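Local coordinates for protein 11S globulin (Wrightia tinctoria, PDB 5WXU) that probably serves as a seed storage protein, a hexameric two-cupin globulin that also binds the plant hormone auxin, at residues B[98-102]-B[190-194]; B[160-164]-B[323-329]. One frame throughout, in Å; residues are numbered along the deposited sequence.

Both contacts are buried, yet they differ in chemistry according to what they join. Interaction 1 ties together two loops of the N-terminal cupin domain, 98-102 and 190-194, and joins one weak amide-amide bond to apolar and carboxylate packing, with a second subunit close by. Interaction 2 sets the end of strand 158-162 of that same domain against helix 325-329 of the C-terminal cupin and has no hydrogen bond across it, being made mostly of methyl groups, a proline ring and a lysine chain. Their centres lie about 13 Å apart, and the two touch through Glu-190 and through the paired backbones of Met-102 and Leu-162.

Interaction 1: B[98-102]-B[190-194]. With PO4 (phosphate ion), chain N.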
ATOM      1  N   ASN B  98     -10.062   6.748  25.426  1.00 14.41           N
ATOM      2  CA  ASN B  98     -11.354   6.839  24.828  1.00 15.20           C
ATOM      3  C   ASN B  98     -11.525   5.749  23.794  1.00 16.55           C
ATOM      4  O   ASN B  98     -10.549   5.170  23.322  1.00 17.33           O
ATOM      5  CB  ASN B  98     -11.539   8.178  24.165  1.00 16.74           C
ATOM      6  CG  ASN B  98     -11.244   9.313  25.090  1.00 20.09           C
ATOM      7  OD1 ASN B  98     -10.323  10.091  24.875  1.00 19.51           O
ATOM      8  ND2 ASN B  98     -12.083   9.472  26.130  1.00 19.47           N
ATOM      9  N   ASN B  99     -12.767   5.550  23.428  1.00 18.07           N
ATOM     10  CA  ASN B  99     -13.094   4.635  22.311  1.00 16.40           C
ATOM     11  C   ASN B  99     -13.041   5.219  20.906  1.00 16.10           C
ATOM     12  O   ASN B  99     -13.283   4.519  19.909  1.00 17.50           O
ATOM     13  CB  ASN B  99     -14.463   4.003  22.535  1.00 17.08           C
ATOM     14  CG  ASN B  99     -15.586   4.986  22.526  1.00 16.55           C
ATOM     15  OD1 ASN B  99     -15.474   6.007  23.202  1.00 19.86           O
ATOM     16  ND2 ASN B  99     -16.697   4.682  21.852  1.00 14.24           N
ATOM     17  N   ALA B 100     -12.758   6.501  20.810  1.00 17.08           N
ATOM     18  CA  ALA B 100     -12.782   7.210  19.521  1.00 18.04           C
ATOM     19  C   ALA B 100     -11.529   7.989  19.485  1.00 16.92           C
ATOM     20  O   ALA B 100     -11.076   8.512  20.504  1.00 17.70           O
ATOM     21  CB  ALA B 100     -13.964   8.171  19.405  1.00 18.98           C
ATOM     22  N   PRO B 101     -10.925   8.124  18.305  1.00 14.29           N
ATOM     23  CA  PRO B 101      -9.805   9.057  18.067  1.00 14.45           C
ATOM     24  C   PRO B 101     -10.279  10.525  18.158  1.00 14.26           C
ATOM     25  O   PRO B 101     -11.503  10.789  18.158  1.00 15.47           O
ATOM     26  CB  PRO B 101      -9.336   8.691  16.693  1.00 15.65           C
ATOM     27  CG  PRO B 101     -10.606   8.236  16.003  1.00 15.09           C
ATOM     28  CD  PRO B 101     -11.451   7.562  17.040  1.00 15.81           C
ATOM     29  N   MET B 102      -9.327  11.425  18.307  1.00 15.41           N
ATOM     30  CA  MET B 102      -9.643  12.831  18.526  1.00 14.40           C
ATOM     31  C   MET B 102      -8.581  13.711  17.964  1.00 15.53           C
ATOM     32  O   MET B 102      -7.438  13.296  17.866  1.00 17.02           O
ATOM     33  CB  MET B 102      -9.780  13.078  20.029  1.00 16.32           C
ATOM     34  CG  MET B 102      -8.458  12.916  20.739  1.00 18.15           C
ATOM     35  SD  MET B 102      -8.683  12.571  22.481  1.00 27.83           S
ATOM     36  CE  MET B 102      -7.283  11.647  22.867  1.00 34.32           C
ATOM     37  N   GLU B 190     -12.006   3.119  14.151  1.00 14.78           N
ATOM     38  CA  GLU B 190     -11.347   2.700  15.386  1.00 16.05           C
ATOM     39  C   GLU B 190     -12.365   2.439  16.529  1.00 15.96           C
ATOM     40  O   GLU B 190     -12.001   1.759  17.471  1.00 16.03           O
ATOM     41  CB  GLU B 190     -10.324   3.728  15.863  1.00 16.82           C
ATOM     42  CG  GLU B 190      -9.066   3.838  14.981  1.00 17.45           C
ATOM     43  CD  GLU B 190      -7.990   4.766  15.526  1.00 23.02           C
ATOM     44  OE1 GLU B 190      -8.214   5.513  16.509  1.00 21.88           O
ATOM     45  OE2 GLU B 190      -6.868   4.727  14.962  1.00 26.01           O
ATOM     46  N   ASN B 191     -13.605   2.917  16.410  1.00 14.07           N
ATOM     47  CA  ASN B 191     -14.593   2.700  17.450  1.00 14.28           C
ATOM     48  C   ASN B 191     -15.494   1.561  17.079  1.00 14.30           C
ATOM     49  O   ASN B 191     -16.399   1.735  16.244  1.00 14.89           O
ATOM     50  CB  ASN B 191     -15.403   3.955  17.634  1.00 15.04           C
ATOM     51  CG  ASN B 191     -16.561   3.780  18.578  1.00 15.19           C
ATOM     52  OD1 ASN B 191     -16.588   2.847  19.427  1.00 15.63           O
ATOM     53  ND2 ASN B 191     -17.568   4.650  18.392  1.00 14.56           N
ATOM     54  N   GLN B 192     -15.286   0.399  17.680  1.00 14.29           N
ATOM     55  CA  GLN B 192     -16.113  -0.763  17.383  1.00 13.29           C
ATOM     56  C   GLN B 192     -17.262  -0.968  18.354  1.00 16.45           C
ATOM     57  O   GLN B 192     -17.909  -2.033  18.341  1.00 15.17           O
ATOM     58  CB  GLN B 192     -15.289  -2.065  17.324  1.00 13.84           C
ATOM     59  CG  GLN B 192     -14.197  -2.069  16.282  1.00 13.74           C
ATOM     60  CD  GLN B 192     -13.579  -3.437  16.028  1.00 16.80           C
ATOM     61  OE1 GLN B 192     -14.191  -4.478  16.300  1.00 15.15           O
ATOM     62  NE2 GLN B 192     -12.417  -3.440  15.396  1.00 19.43           N
ATOM     63  N   LEU B 193     -17.446  -0.016  19.251  1.00 15.04           N
ATOM     64  CA  LEU B 193     -18.456  -0.164  20.306  1.00 15.49           C
ATOM     65  C   LEU B 193     -19.821   0.283  19.746  1.00 16.65           C
ATOM     66  O   LEU B 193     -20.511  -0.529  19.187  1.00 17.18           O
ATOM     67  CB  LEU B 193     -18.069   0.514  21.586  1.00 16.21           C
ATOM     68  CG  LEU B 193     -16.877  -0.121  22.293  1.00 16.89           C
ATOM     69  CD1 LEU B 193     -16.238   0.824  23.285  1.00 18.38           C
ATOM     70  CD2 LEU B 193     -17.336  -1.398  23.025  1.00 17.33           C
ATOM     71  N   ASP B 194     -20.182   1.542  19.931  1.00 15.57           N
ATOM     72  CA  ASP B 194     -21.374   2.110  19.359  1.00 16.27           C
ATOM     73  C   ASP B 194     -21.132   3.640  19.384  1.00 15.25           C
ATOM     74  O   ASP B 194     -20.065   4.131  19.846  1.00 16.61           O
ATOM     75  CB  ASP B 194     -22.602   1.691  20.166  1.00 16.76           C
ATOM     76  CG  ASP B 194     -22.430   2.053  21.682  1.00 19.56           C
ATOM     77  OD1 ASP B 194     -22.147   3.205  22.006  1.00 18.41           O
ATOM     78  OD2 ASP B 194     -22.494   1.147  22.544  1.00 19.13           O
TER
HETATM   79  P   PO4 N 501     -10.871  12.951  27.253  1.00 44.29           P
HETATM   80  O1  PO4 N 501     -11.085  11.591  28.089  1.00 26.75           O
HETATM   81  O2  PO4 N 501      -9.485  13.529  27.019  1.00 45.13           O
HETATM   82  O3  PO4 N 501     -11.145  12.622  25.780  1.00 48.11           O
HETATM   83  O4  PO4 N 501     -11.928  14.040  27.451  1.00 35.10           O
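The side chains of Asn-99 and Asn-191 run side by side and point the same way, but their amide planes are turned 85° apart, nearly perpendicular. ND2 of Asn-99 reaches OD1 of Asn-191 at 3.0 Å, a weak bond with an N-H...O angle of 149°. The stronger hold on the Asn-99 amide comes from the backbone N of Arg-198, which donates to OD1; ND2 also donates to the carbonyl of Asn-196.

The CG of Asn-191 stands anti to its backbone N (chi1 173°), which sets the amide beside the carbonyl carbon, and with a small chi2 OD1 faces the N of Leu-193, accepting from it at 3.0 Å in an Asx turn. That donor lies above the carbonyl plane, whereas ND2 sends an N-H almost within its own amide plane to the O of Asp-194, 2.9 Å away; its main partner outside the two segments is O of Leu-186. In the jelly-roll barrel of this N-terminal cupin domain, 98-102 links two strands, and 190-194 follows strand 178-185.

CD1 of Leu-193 packs against CB of Asn-99 at 3.7 Å, adding an apolar patch beside the amides. At the other end of the contact, the extended chain of Glu-190 passes obliquely across the Pro-101 ring, its OE1 lying 3.4 Å from CB of the proline; the same oxygen accepts from the backbone N of Ala-164. Asn-98 faces away from 190-194 and donates through ND2 to O1 of a phosphate ion at 3.1 Å, probably from the crystallisation liquor and also held by His-85, Ser-96, His-168 and Arg-199.

Interaction 2: B[160-164]-B[323-329]; sequences IALPA and LPILRKL
Ala-161 is the low point of the strand against which helix 325-329 packs: its small CB points at the helix and is met by four side chains of 323-329. This is a junction between the two cupin domains of the subunit, where a strand of the N-terminal jelly roll meets a short helix of the C-terminal one, the segment axes crossing at 49° with a closest approach of 8.9 Å.

Into the hollow over Ala-161 come CD2 of Leu-326 and CD1 of Leu-329, each 3.8 Å from CB, with CG2 of Ile-325 slightly farther off and CD2 of Leu-323 at the margin. Leu-329 straddles the strand end: while CD1 settles beside Ala-161, its other methyl, CD2, lies against CA of Pro-163 at 3.8 Å. The proline ring is the bump on the strand side. Ile-325 meets it at about a right angle, and because its CG1 branch is anti to the backbone N (chi1 -163°), CD1 is carried to the ring while CG2 stays with the alanine. Beyond lies the exposed Lys-328, whose aliphatic chain crosses the ring at roughly a right angle and brings CE to 4.1 Å from CG of Pro-163.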
ATOM      1  N   ILE B 160      -3.442  18.399  18.135  1.00 17.73           N
ATOM      2  CA  ILE B 160      -2.842  17.142  18.588  1.00 18.59           C
ATOM      3  C   ILE B 160      -3.779  16.012  18.164  1.00 17.56           C
ATOM      4  O   ILE B 160      -4.977  16.112  18.332  1.00 18.23           O
ATOM      5  CB  ILE B 160      -2.761  17.097  20.145  1.00 19.05           C
ATOM      6  CG1 ILE B 160      -1.993  18.293  20.727  1.00 22.37           C
ATOM      7  CG2 ILE B 160      -2.158  15.822  20.693  1.00 20.12           C
ATOM      8  CD1 ILE B 160      -2.589  18.824  22.027  1.00 21.20           C
ATOM      9  N   ALA B 161      -3.232  14.928  17.654  1.00 15.05           N
ATOM     10  CA  ALA B 161      -3.991  13.846  17.128  1.00 15.47           C
ATOM     11  C   ALA B 161      -3.730  12.622  17.897  1.00 16.88           C
ATOM     12  O   ALA B 161      -2.555  12.163  17.949  1.00 18.56           O
ATOM     13  CB  ALA B 161      -3.607  13.606  15.641  1.00 17.51           C
ATOM     14  N   LEU B 162      -4.774  12.006  18.447  1.00 16.54           N
ATOM     15  CA  LEU B 162      -4.583  10.759  19.228  1.00 18.05           C
ATOM     16  C   LEU B 162      -5.527   9.648  18.838  1.00 16.42           C
ATOM     17  O   LEU B 162      -6.722   9.870  18.674  1.00 17.89           O
ATOM     18  CB  LEU B 162      -4.827  11.067  20.706  1.00 20.32           C
ATOM     19  CG  LEU B 162      -3.810  12.013  21.379  1.00 23.69           C
ATOM     20  CD1 LEU B 162      -4.142  12.419  22.803  1.00 29.88           C
ATOM     21  CD2 LEU B 162      -2.445  11.401  21.368  1.00 25.85           C
ATOM     22  N   PRO B 163      -5.036   8.406  18.718  1.00 17.33           N
ATOM     23  CA  PRO B 163      -5.905   7.288  18.460  1.00 17.03           C
ATOM     24  C   PRO B 163      -6.805   6.936  19.631  1.00 17.19           C
ATOM     25  O   PRO B 163      -6.491   7.185  20.837  1.00 16.94           O
ATOM     26  CB  PRO B 163      -4.926   6.126  18.179  1.00 17.62           C
ATOM     27  CG  PRO B 163      -3.644   6.814  17.870  1.00 19.43           C
ATOM     28  CD  PRO B 163      -3.621   8.007  18.702  1.00 17.66           C
ATOM     29  N   ALA B 164      -7.828   6.167  19.284  1.00 17.18           N
ATOM     30  CA  ALA B 164      -8.638   5.459  20.269  1.00 15.34           C
ATOM     31  C   ALA B 164      -7.789   4.497  21.052  1.00 15.50           C
ATOM     32  O   ALA B 164      -6.859   3.867  20.514  1.00 15.86           O
ATOM     33  CB  ALA B 164      -9.811   4.697  19.637  1.00 16.53           C
ATOM     34  N   LEU B 323       1.211  15.649   8.645  1.00 17.93           N
ATOM     35  CA  LEU B 323       1.305  14.912   9.878  1.00 17.78           C
ATOM     36  C   LEU B 323       0.865  13.473   9.604  1.00 19.20           C
ATOM     37  O   LEU B 323      -0.308  13.195   9.466  1.00 18.28           O
ATOM     38  CB  LEU B 323       0.369  15.568  10.932  1.00 17.75           C
ATOM     39  CG  LEU B 323       0.229  14.982  12.339  1.00 19.34           C
ATOM     40  CD1 LEU B 323       1.590  14.882  12.974  1.00 21.26           C
ATOM     41  CD2 LEU B 323      -0.776  15.726  13.171  1.00 20.51           C
ATOM     42  N   PRO B 324       1.805  12.501   9.623  1.00 18.48           N
ATOM     43  CA  PRO B 324       1.536  11.173   9.144  1.00 18.13           C
ATOM     44  C   PRO B 324       0.457  10.403   9.819  1.00 16.89           C
ATOM     45  O   PRO B 324      -0.304   9.702   9.159  1.00 16.60           O
ATOM     46  CB  PRO B 324       2.907  10.428   9.284  1.00 18.46           C
ATOM     47  CG  PRO B 324       3.863  11.479   9.356  1.00 19.46           C
ATOM     48  CD  PRO B 324       3.234  12.756   9.788  1.00 19.86           C
ATOM     49  N   ILE B 325       0.339  10.564  11.139  1.00 14.77           N
ATOM     50  CA  ILE B 325      -0.665   9.802  11.934  1.00 15.23           C
ATOM     51  C   ILE B 325      -2.110  10.099  11.509  1.00 14.45           C
ATOM     52  O   ILE B 325      -3.000   9.279  11.691  1.00 14.80           O
ATOM     53  CB  ILE B 325      -0.469  10.019  13.450  1.00 16.35           C
ATOM     54  CG1 ILE B 325      -1.198   8.930  14.229  1.00 16.26           C
ATOM     55  CG2 ILE B 325      -0.783  11.430  13.868  1.00 17.85           C
ATOM     56  CD1 ILE B 325      -0.911   8.997  15.731  1.00 16.96           C
ATOM     57  N   LEU B 326      -2.304  11.246  10.881  1.00 13.66           N
ATOM     58  CA  LEU B 326      -3.632  11.570  10.338  1.00 15.23           C
ATOM     59  C   LEU B 326      -4.137  10.634   9.279  1.00 15.79           C
ATOM     60  O   LEU B 326      -5.328  10.457   9.122  1.00 16.39           O
ATOM     61  CB  LEU B 326      -3.686  12.993   9.817  1.00 16.17           C
ATOM     62  CG  LEU B 326      -3.497  14.142  10.843  1.00 16.88           C
ATOM     63  CD1 LEU B 326      -3.540  15.507  10.207  1.00 16.75           C
ATOM     64  CD2 LEU B 326      -4.496  14.072  12.010  1.00 17.78           C
ATOM     65  N   ARG B 327      -3.223   9.965   8.561  1.00 16.98           N
ATOM     66  CA  ARG B 327      -3.651   8.986   7.579  1.00 18.45           C
ATOM     67  C   ARG B 327      -4.359   7.817   8.229  1.00 19.16           C
ATOM     68  O   ARG B 327      -5.406   7.412   7.777  1.00 18.20           O
ATOM     69  CB  ARG B 327      -2.423   8.477   6.819  1.00 21.85           C
ATOM     70  CG  ARG B 327      -2.683   7.436   5.764  1.00 26.72           C
ATOM     71  CD  ARG B 327      -3.209   8.072   4.550  1.00 31.44           C
ATOM     72  NE  ARG B 327      -3.277   7.161   3.419  1.00 42.39           N
ATOM     73  CZ  ARG B 327      -4.004   7.405   2.334  1.00 46.06           C
ATOM     74  NH1 ARG B 327      -4.718   8.523   2.242  1.00 51.12           N
ATOM     75  NH2 ARG B 327      -4.043   6.524   1.347  1.00 49.97           N
ATOM     76  N   LYS B 328      -3.854   7.329   9.361  1.00 16.60           N
ATOM     77  CA  LYS B 328      -4.451   6.203  10.131  1.00 21.04           C
ATOM     78  C   LYS B 328      -5.779   6.656  10.754  1.00 19.79           C
ATOM     79  O   LYS B 328      -6.777   5.919  10.752  1.00 18.92           O
ATOM     80  CB  LYS B 328      -3.477   5.854  11.269  1.00 25.02           C
ATOM     81  CG  LYS B 328      -3.922   4.907  12.406  1.00 33.76           C
ATOM     82  CD  LYS B 328      -2.825   4.837  13.490  1.00 39.68           C
ATOM     83  CE  LYS B 328      -3.266   4.152  14.793  1.00 45.24           C
ATOM     84  NZ  LYS B 328      -3.420   2.668  14.662  1.00 51.14           N
ATOM     85  N   LEU B 329      -5.785   7.894  11.214  1.00 16.54           N
ATOM     86  CA  LEU B 329      -6.948   8.436  11.935  1.00 17.44           C
ATOM     87  C   LEU B 329      -8.093   8.901  11.052  1.00 16.96           C
ATOM     88  O   LEU B 329      -9.218   9.071  11.543  1.00 18.35           O
ATOM     89  CB  LEU B 329      -6.493   9.518  12.910  1.00 18.52           C
ATOM     90  CG  LEU B 329      -5.511   9.117  14.009  1.00 20.10           C
ATOM     91  CD1 LEU B 329      -5.377  10.337  14.910  1.00 22.13           C
ATOM     92  CD2 LEU B 329      -6.021   7.884  14.758  1.00 22.79           C
TER